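Local coordinates for redox-sensing transcriptional repressor Rex (Thermoanaerobacter ethanolicus, PDB 3WGG), which probably modulates transcription in response to the cellular NADH/NAD(+) redox state, working as a DNA-binding homodimer that takes up the nucleotide, at residues Ile88-Gly93 and Gly150-Pro155; Lys113-Ile118 and Leu125-Val130. All blocks are in the same frame, centred on the assembly; numbering follows the deposited sequence.

Contact 1: Ile88-Gly93 and Gly150-Pro155. With 8NA (alpha-Diphosphopyridine nucleotide), chain C.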
loop_
_atom_site.group_PDB
_atom_site.type_symbol
_atom_site.label_atom_id
_atom_site.label_comp_id
_atom_site.label_asym_id
_atom_site.label_seq_id
_atom_site.Cartn_x
_atom_site.Cartn_y
_atom_site.Cartn_z
ATOM N N ILE A 88 12.118 2.536 14.606
ATOM C CA ILE A 88 11.964 3.942 14.808
ATOM C C ILE A 88 11.294 4.601 13.592
ATOM O O ILE A 88 11.337 4.087 12.468
ATOM C CB ILE A 88 13.330 4.596 15.028
ATOM C CG1 ILE A 88 14.207 4.368 13.797
ATOM C CG2 ILE A 88 13.962 4.099 16.318
ATOM C CD1 ILE A 88 15.611 5.024 13.989
ATOM N N ILE A 89 10.729 5.766 13.822
ATOM C CA ILE A 89 10.144 6.585 12.748
ATOM C C ILE A 89 10.918 7.884 12.644
ATOM O O ILE A 89 11.140 8.609 13.667
ATOM C CB ILE A 89 8.660 6.899 13.101
ATOM C CG1 ILE A 89 7.841 5.586 13.089
ATOM C CG2 ILE A 89 8.038 7.984 12.150
ATOM C CD1 ILE A 89 6.432 5.706 13.696
ATOM N N ILE A 90 11.279 8.261 11.416
ATOM C CA ILE A 90 11.889 9.573 11.268
ATOM C C ILE A 90 10.857 10.444 10.583
ATOM O O ILE A 90 10.385 10.098 9.501
ATOM C CB ILE A 90 13.177 9.533 10.426
ATOM C CG1 ILE A 90 13.980 8.255 10.687
ATOM C CG2 ILE A 90 13.962 10.811 10.618
ATOM C CD1 ILE A 90 14.536 8.103 12.081
ATOM N N GLY A 91 10.526 11.565 11.221
ATOM C CA GLY A 91 9.537 12.542 10.779
ATOM C C GLY A 91 8.335 12.389 11.686
ATOM O O GLY A 91 7.637 11.374 11.635
ATOM N N ALA A 92 8.080 13.377 12.521
ATOM C CA ALA A 92 6.898 13.366 13.360
ATOM C C ALA A 92 5.875 14.388 12.892
ATOM O O ALA A 92 5.256 15.058 13.701
ATOM C CB ALA A 92 7.274 13.634 14.832
ATOM N N GLY A 93 5.698 14.530 11.591
ATOM C CA GLY A 93 4.625 15.389 11.092
ATOM C C GLY A 93 3.382 14.513 11.016
ATOM O O GLY A 93 3.289 13.501 11.708
ATOM N N GLY A 150 14.053 1.218 10.178
ATOM C CA GLY A 150 13.820 2.669 10.174
ATOM C C GLY A 150 12.687 3.004 9.210
ATOM O O GLY A 150 12.692 2.609 8.038
ATOM N N ILE A 151 11.724 3.762 9.694
ATOM C CA ILE A 151 10.578 4.136 8.896
ATOM C C ILE A 151 10.710 5.619 8.554
ATOM O O ILE A 151 10.798 6.472 9.456
ATOM C CB ILE A 151 9.259 3.845 9.668
ATOM C CG1 ILE A 151 9.224 2.381 10.136
ATOM C CG2 ILE A 151 8.001 4.267 8.806
ATOM C CD1 ILE A 151 8.068 2.080 11.226
ATOM N N LEU A 152 10.741 5.931 7.256
ATOM C CA LEU A 152 10.963 7.295 6.810
ATOM C C LEU A 152 9.695 7.995 6.416
ATOM O O LEU A 152 9.029 7.584 5.435
ATOM C CB LEU A 152 11.870 7.314 5.590
ATOM C CG LEU A 152 13.272 6.829 5.839
ATOM C CD1 LEU A 152 13.927 6.926 4.490
ATOM C CD2 LEU A 152 13.884 7.778 6.862
ATOM N N CYS A 153 9.397 9.071 7.140
ATOM C CA CYS A 153 8.169 9.857 6.955
ATOM C C CYS A 153 8.515 11.350 6.866
ATOM O O CYS A 153 7.823 12.247 7.409
ATOM C CB CYS A 153 7.193 9.575 8.093
ATOM S SG CYS A 153 6.730 7.827 8.263
ATOM N N ILE A 154 9.615 11.606 6.155
ATOM C CA ILE A 154 10.130 12.963 5.984
ATOM C C ILE A 154 9.942 13.446 4.553
ATOM O O ILE A 154 9.629 12.649 3.697
ATOM C CB ILE A 154 11.619 13.042 6.331
ATOM C CG1 ILE A 154 12.431 12.061 5.466
ATOM C CG2 ILE A 154 11.814 12.810 7.830
ATOM C CD1 ILE A 154 13.885 12.320 5.463
ATOM N N PRO A 155 10.159 14.762 4.297
ATOM C CA PRO A 155 10.070 15.255 2.922
ATOM C C PRO A 155 11.220 14.694 2.088
ATOM O O PRO A 155 12.236 14.261 2.625
ATOM C CB PRO A 155 10.156 16.805 3.071
ATOM C CG PRO A 155 9.891 17.097 4.567
ATOM C CD PRO A 155 10.374 15.840 5.285
HETATM P PA 8NA C . 4.765 17.190 7.504
HETATM O O1A 8NA C . 5.313 18.521 7.040
HETATM O O2A 8NA C . 3.458 17.116 8.276
HETATM O O5B 8NA C . 5.941 16.417 8.292
HETATM C C5B 8NA C . 7.277 16.263 7.811
HETATM C C4B 8NA C . 8.111 16.256 9.084
HETATM O O4B 8NA C . 9.457 15.870 8.875
HETATM C C3B 8NA C . 8.160 17.642 9.704
HETATM O O3B 8NA C . 7.756 17.438 11.065
HETATM C C2B 8NA C . 9.643 18.037 9.590
HETATM O O2B 8NA C . 10.082 18.773 10.741
HETATM C C1B 8NA C . 10.312 16.693 9.647
HETATM N N9A 8NA C . 11.598 16.621 8.959
HETATM C C8A 8NA C . 12.020 17.275 7.854
HETATM N N7A 8NA C . 13.261 16.813 7.556
HETATM C C5A 8NA C . 13.593 15.897 8.502
HETATM C C6A 8NA C . 14.708 15.112 8.757
HETATM N N6A 8NA C . 15.794 15.166 7.958
HETATM N N1A 8NA C . 14.706 14.295 9.817
HETATM C C2A 8NA C . 13.672 14.221 10.675
HETATM N N3A 8NA C . 12.604 14.983 10.483
HETATM C C4A 8NA C . 12.544 15.804 9.402
HETATM O O3 8NA C . 4.561 16.271 6.163
HETATM P PN 8NA C . 3.735 14.880 6.231
HETATM O O1N 8NA C . 2.291 15.153 5.938
HETATM O O2N 8NA C . 4.030 14.158 7.530
HETATM O O5D 8NA C . 4.296 14.070 4.941
HETATM C C5D 8NA C . 5.613 13.497 4.838
HETATM C C4D 8NA C . 5.850 12.945 3.418
HETATM O O4D 8NA C . 4.597 12.497 2.850
HETATM C C3D 8NA C . 6.382 13.949 2.417
HETATM O O3D 8NA C . 7.195 13.247 1.443
HETATM C C2D 8NA C . 5.142 14.431 1.692
HETATM O O2D 8NA C . 5.574 14.737 0.380
HETATM C C1D 8NA C . 4.154 13.257 1.721
HETATM N N1N 8NA C . 4.211 12.322 0.550
HETATM C C2N 8NA C . 3.526 12.630 -0.609
HETATM C C3N 8NA C . 3.514 11.847 -1.708
HETATM C C7N 8NA C . 2.758 12.305 -2.880
HETATM O O7N 8NA C . 2.350 13.463 -2.948
HETATM N N7N 8NA C . 2.509 11.402 -3.829
HETATM C C4N 8NA C . 4.245 10.516 -1.712
HETATM C C5N 8NA C . 4.918 10.250 -0.374
HETATM C C6N 8NA C . 4.875 11.114 0.654
HETATM O O HOH W 1 5.831 13.047 9.041
#
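Ile88, Ile89 and Ile90 run parallel to Gly150, Ile151 and Leu152 as neighbouring strands of a Rossmann-type sheet, their axes approaching to 4.7 Å at a 26° angle. Ile151 straddles Ile89: its N donates to Ile88 O (2.8 Å), and its O receives Ile90 N (2.7 Å) in an almost straight bond. Cys153 N then donates to Ile90 O, carrying the pairing one step past the strand end.

On one face of the sheet Ile89 CG1 meets the CD1 tip of Ile151, the two side chains running obliquely to each other, while Ile89 CG2 faces the sulfur of Cys153. On the other face Ile90 and Leu152 lie alongside, pointing the same way, with CG1 against CD2; Leu166 of helix 159-168 touches both.

At the C-terminal ends of the two strands the chain lines the nucleotide site. Ile154, with CG2 beside its own backbone N, sets that methyl over a face of the adenine, 3.5 Å from C4A. Pro155 CD comes over the same face near C8A, and Ile90 CG2 reaches C2A at 3.4 Å. Gly91 has phi 107°, and a beta carbon on it would run into Cys153 O; one on Gly93 would strike ligand O5B. Both glycines belong to the GxGxxG turn, which the predicted NAD(+) site includes.

A water sits between Gly93, Cys153 and the pyrophosphate. It accepts from Gly93 N (3.0 Å) and lies 2.7 Å from Cys153 O and 2.6 Å from ligand O2N. The chemistry is therefore divided: apolar carbons receive the adenine, whereas bare backbone, with a water to bridge it, meets the phosphates, and glycine lets the chain come that close.

Contact 2: Lys113-Ile118 and Leu125-Val130. With 8NA (alpha-Diphosphopyridine nucleotide), chain C.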
loop_
_atom_site.group_PDB
_atom_site.type_symbol
_atom_site.label_atom_id
_atom_site.label_comp_id
_atom_site.label_asym_id
_atom_site.label_seq_id
_atom_site.Cartn_x
_atom_site.Cartn_y
_atom_site.Cartn_z
ATOM N N LYS A 113 10.368 2.182 19.246
ATOM C CA LYS A 113 11.219 2.661 20.334
ATOM C C LYS A 113 11.443 4.159 20.368
ATOM O O LYS A 113 11.872 4.710 21.386
ATOM C CB LYS A 113 12.588 2.003 20.228
ATOM C CG LYS A 113 12.580 0.499 20.033
ATOM C CD LYS A 113 12.003 -0.282 21.231
ATOM C CE LYS A 113 12.138 0.460 22.554
ATOM N NZ LYS A 113 13.577 0.711 22.942
ATOM N N GLY A 114 11.268 4.836 19.241
ATOM C CA GLY A 114 11.634 6.252 19.215
ATOM C C GLY A 114 11.099 6.893 17.965
ATOM O O GLY A 114 10.829 6.204 16.975
ATOM N N ILE A 115 10.877 8.198 18.044
ATOM C CA ILE A 115 10.468 8.986 16.897
ATOM C C ILE A 115 11.352 10.216 16.840
ATOM O O ILE A 115 11.591 10.861 17.862
ATOM C CB ILE A 115 9.020 9.408 17.017
ATOM C CG1 ILE A 115 8.171 8.218 17.404
ATOM C CG2 ILE A 115 8.493 10.102 15.720
ATOM C CD1 ILE A 115 6.727 8.652 17.818
ATOM N N PHE A 116 11.798 10.575 15.636
ATOM C CA PHE A 116 12.780 11.612 15.488
ATOM C C PHE A 116 12.336 12.716 14.542
ATOM O O PHE A 116 11.637 12.470 13.544
ATOM C CB PHE A 116 14.113 11.007 15.021
ATOM C CG PHE A 116 14.657 10.020 15.980
ATOM C CD1 PHE A 116 15.567 10.408 16.954
ATOM C CD2 PHE A 116 14.204 8.708 15.963
ATOM C CE1 PHE A 116 16.034 9.481 17.874
ATOM C CE2 PHE A 116 14.658 7.787 16.894
ATOM C CZ PHE A 116 15.581 8.161 17.827
ATOM N N ASP A 117 12.718 13.946 14.878
ATOM C CA ASP A 117 12.414 15.076 14.019
ATOM C C ASP A 117 13.504 16.116 14.064
ATOM O O ASP A 117 14.371 16.055 14.929
ATOM C CB ASP A 117 11.081 15.687 14.390
ATOM C CG ASP A 117 10.407 16.356 13.204
ATOM O OD1 ASP A 117 9.509 15.721 12.636
ATOM O OD2 ASP A 117 10.766 17.499 12.826
ATOM N N ILE A 118 13.450 17.065 13.129
ATOM C CA ILE A 118 14.340 18.217 13.129
ATOM C C ILE A 118 13.704 19.430 13.791
ATOM O O ILE A 118 14.423 20.329 14.238
ATOM C CB ILE A 118 14.788 18.653 11.715
ATOM C CG1 ILE A 118 13.598 18.777 10.751
ATOM C CG2 ILE A 118 15.808 17.730 11.177
ATOM C CD1 ILE A 118 13.879 19.730 9.624
ATOM N N LEU A 125 7.397 15.908 22.477
ATOM C CA LEU A 125 6.008 15.483 22.293
ATOM C C LEU A 125 5.868 13.993 22.660
ATOM O O LEU A 125 6.766 13.187 22.389
ATOM C CB LEU A 125 5.483 15.765 20.877
ATOM C CG LEU A 125 3.955 15.625 20.674
ATOM C CD1 LEU A 125 3.134 16.707 21.420
ATOM C CD2 LEU A 125 3.550 15.611 19.191
ATOM N N LYS A 126 4.778 13.647 23.335
ATOM C CA LYS A 126 4.526 12.246 23.659
ATOM C C LYS A 126 3.604 11.637 22.623
ATOM O O LYS A 126 2.532 12.173 22.340
ATOM C CB LYS A 126 3.950 12.081 25.069
ATOM C CG LYS A 126 5.043 11.865 26.143
ATOM C CD LYS A 126 4.427 11.429 27.483
ATOM C CE LYS A 126 4.124 12.637 28.394
ATOM N NZ LYS A 126 5.398 13.262 28.864
ATOM N N ILE A 127 4.046 10.540 22.027
ATOM C CA ILE A 127 3.167 9.801 21.133
ATOM C C ILE A 127 3.169 8.354 21.606
ATOM O O ILE A 127 4.214 7.702 21.652
ATOM C CB ILE A 127 3.546 9.957 19.648
ATOM C CG1 ILE A 127 3.473 11.431 19.233
ATOM C CG2 ILE A 127 2.592 9.145 18.771
ATOM C CD1 ILE A 127 4.380 11.842 18.073
ATOM N N ARG A 128 1.984 7.901 22.015
ATOM C CA ARG A 128 1.804 6.713 22.842
ATOM C C ARG A 128 2.791 6.776 23.984
ATOM O O ARG A 128 2.816 7.738 24.754
ATOM C CB ARG A 128 1.993 5.424 22.031
ATOM C CG ARG A 128 1.649 5.570 20.548
ATOM C CD ARG A 128 0.714 4.477 20.073
ATOM N NE ARG A 128 -0.668 4.940 20.019
ATOM C CZ ARG A 128 -1.662 4.473 20.769
ATOM N NH1 ARG A 128 -2.888 4.967 20.614
ATOM N NH2 ARG A 128 -1.443 3.511 21.662
ATOM N N ASP A 129 3.638 5.771 24.081
ATOM C CA ASP A 129 4.600 5.774 25.164
ATOM C C ASP A 129 5.954 6.417 24.783
ATOM O O ASP A 129 6.890 6.424 25.599
ATOM C CB ASP A 129 4.801 4.349 25.663
ATOM C CG ASP A 129 5.052 3.355 24.521
ATOM O OD1 ASP A 129 5.918 2.456 24.697
ATOM O OD2 ASP A 129 4.390 3.469 23.449
ATOM N N VAL A 130 6.110 6.921 23.560
ATOM C CA VAL A 130 7.447 7.454 23.230
ATOM C C VAL A 130 7.525 8.967 23.085
ATOM O O VAL A 130 6.514 9.640 22.932
ATOM C CB VAL A 130 8.159 6.754 22.034
ATOM C CG1 VAL A 130 8.716 5.406 22.449
ATOM C CG2 VAL A 130 7.259 6.665 20.841
HETATM P PA 8NA C . 4.765 17.190 7.504
HETATM O O1A 8NA C . 5.313 18.521 7.040
HETATM O O2A 8NA C . 3.458 17.116 8.276
HETATM O O5B 8NA C . 5.941 16.417 8.292
HETATM C C5B 8NA C . 7.277 16.263 7.811
HETATM C C4B 8NA C . 8.111 16.256 9.084
HETATM O O4B 8NA C . 9.457 15.870 8.875
HETATM C C3B 8NA C . 8.160 17.642 9.704
HETATM O O3B 8NA C . 7.756 17.438 11.065
HETATM C C2B 8NA C . 9.643 18.037 9.590
HETATM O O2B 8NA C . 10.082 18.773 10.741
HETATM C C1B 8NA C . 10.312 16.693 9.647
HETATM N N9A 8NA C . 11.598 16.621 8.959
HETATM C C8A 8NA C . 12.020 17.275 7.854
HETATM N N7A 8NA C . 13.261 16.813 7.556
HETATM C C5A 8NA C . 13.593 15.897 8.502
HETATM C C6A 8NA C . 14.708 15.112 8.757
HETATM N N6A 8NA C . 15.794 15.166 7.958
HETATM N N1A 8NA C . 14.706 14.295 9.817
HETATM C C2A 8NA C . 13.672 14.221 10.675
HETATM N N3A 8NA C . 12.604 14.983 10.483
HETATM C C4A 8NA C . 12.544 15.804 9.402
HETATM O O3 8NA C . 4.561 16.271 6.163
HETATM P PN 8NA C . 3.735 14.880 6.231
HETATM O O1N 8NA C . 2.291 15.153 5.938
HETATM O O2N 8NA C . 4.030 14.158 7.530
HETATM O O5D 8NA C . 4.296 14.070 4.941
HETATM C C5D 8NA C . 5.613 13.497 4.838
HETATM C C4D 8NA C . 5.850 12.945 3.418
HETATM O O4D 8NA C . 4.597 12.497 2.850
HETATM C C3D 8NA C . 6.382 13.949 2.417
HETATM O O3D 8NA C . 7.195 13.247 1.443
HETATM C C2D 8NA C . 5.142 14.431 1.692
HETATM O O2D 8NA C . 5.574 14.737 0.380
HETATM C C1D 8NA C . 4.154 13.257 1.721
HETATM N N1N 8NA C . 4.211 12.322 0.550
HETATM C C2N 8NA C . 3.526 12.630 -0.609
HETATM C C3N 8NA C . 3.514 11.847 -1.708
HETATM C C7N 8NA C . 2.758 12.305 -2.880
HETATM O O7N 8NA C . 2.350 13.463 -2.948
HETATM N N7N 8NA C . 2.509 11.402 -3.829
HETATM C C4N 8NA C . 4.245 10.516 -1.712
HETATM C C5N 8NA C . 4.918 10.250 -0.374
HETATM C C6N 8NA C . 4.875 11.114 0.654
#
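Ile115 CD1 abuts Val130 CG2 at 3.7 Å and Ile127 CB at 3.9 Å, packing the second strand of the Rossmann fold against a beta-hairpin at the sheet's edge. It crosses both side chains at about a right angle. Ile115 CG1 stands beside its backbone N (chi1 -48°), which turns CD1 toward the hairpin, where it touches both, and the other valine branch, CG1, rests on Lys113 O at 3.4 Å. No hydrogen bond joins the two segments here.

The hairpin is shaped by a type II' turn, in which Ile127 and Val130 exchange backbone bonds in both directions, each 2.8 Å between N and O. Helix 94-100 adds a further contact, Ala100 touching Ile115 and Ile127.

Farther along the strand, Asp117 receives the adenosine ribose, as an acidic residue at this strand's end commonly does in NAD-binding Rossmann domains. Ala92 N steadies OD1 and Asn119 N steadies OD2. An alanine in place of Asp117 would probably leave both ribose hydroxyls without their acceptor and Ala92 N without its mate. Each hydroxyl has its own oxygen: ligand O3B donates to Asp117 OD1 at 2.9 Å, and O2B to OD2.

Overall arrangement
Contacts 1 and 2 lie with their centres 10 Å apart in one seven-stranded mixed sheet. Along the chain contact 2 is nested inside the loop that contact 1 closes. Strands 85-90 and 110-117 are neighbours and join the two directly, as the 2.7 Å between Gly91 N and Phe116 O indicates. Contact 1 thus occupies the middle of the sheet, and contact 2 reaches its edge at strand 126-127. They meet again at the dinucleotide: Ile154 and Ile118 CG1 lie on opposite faces of the adenine. Asn101 and Ser104 of the second subunit also bond this ligand, so it bridges the two subunits, consistent with nucleotide binding being felt across the dimer.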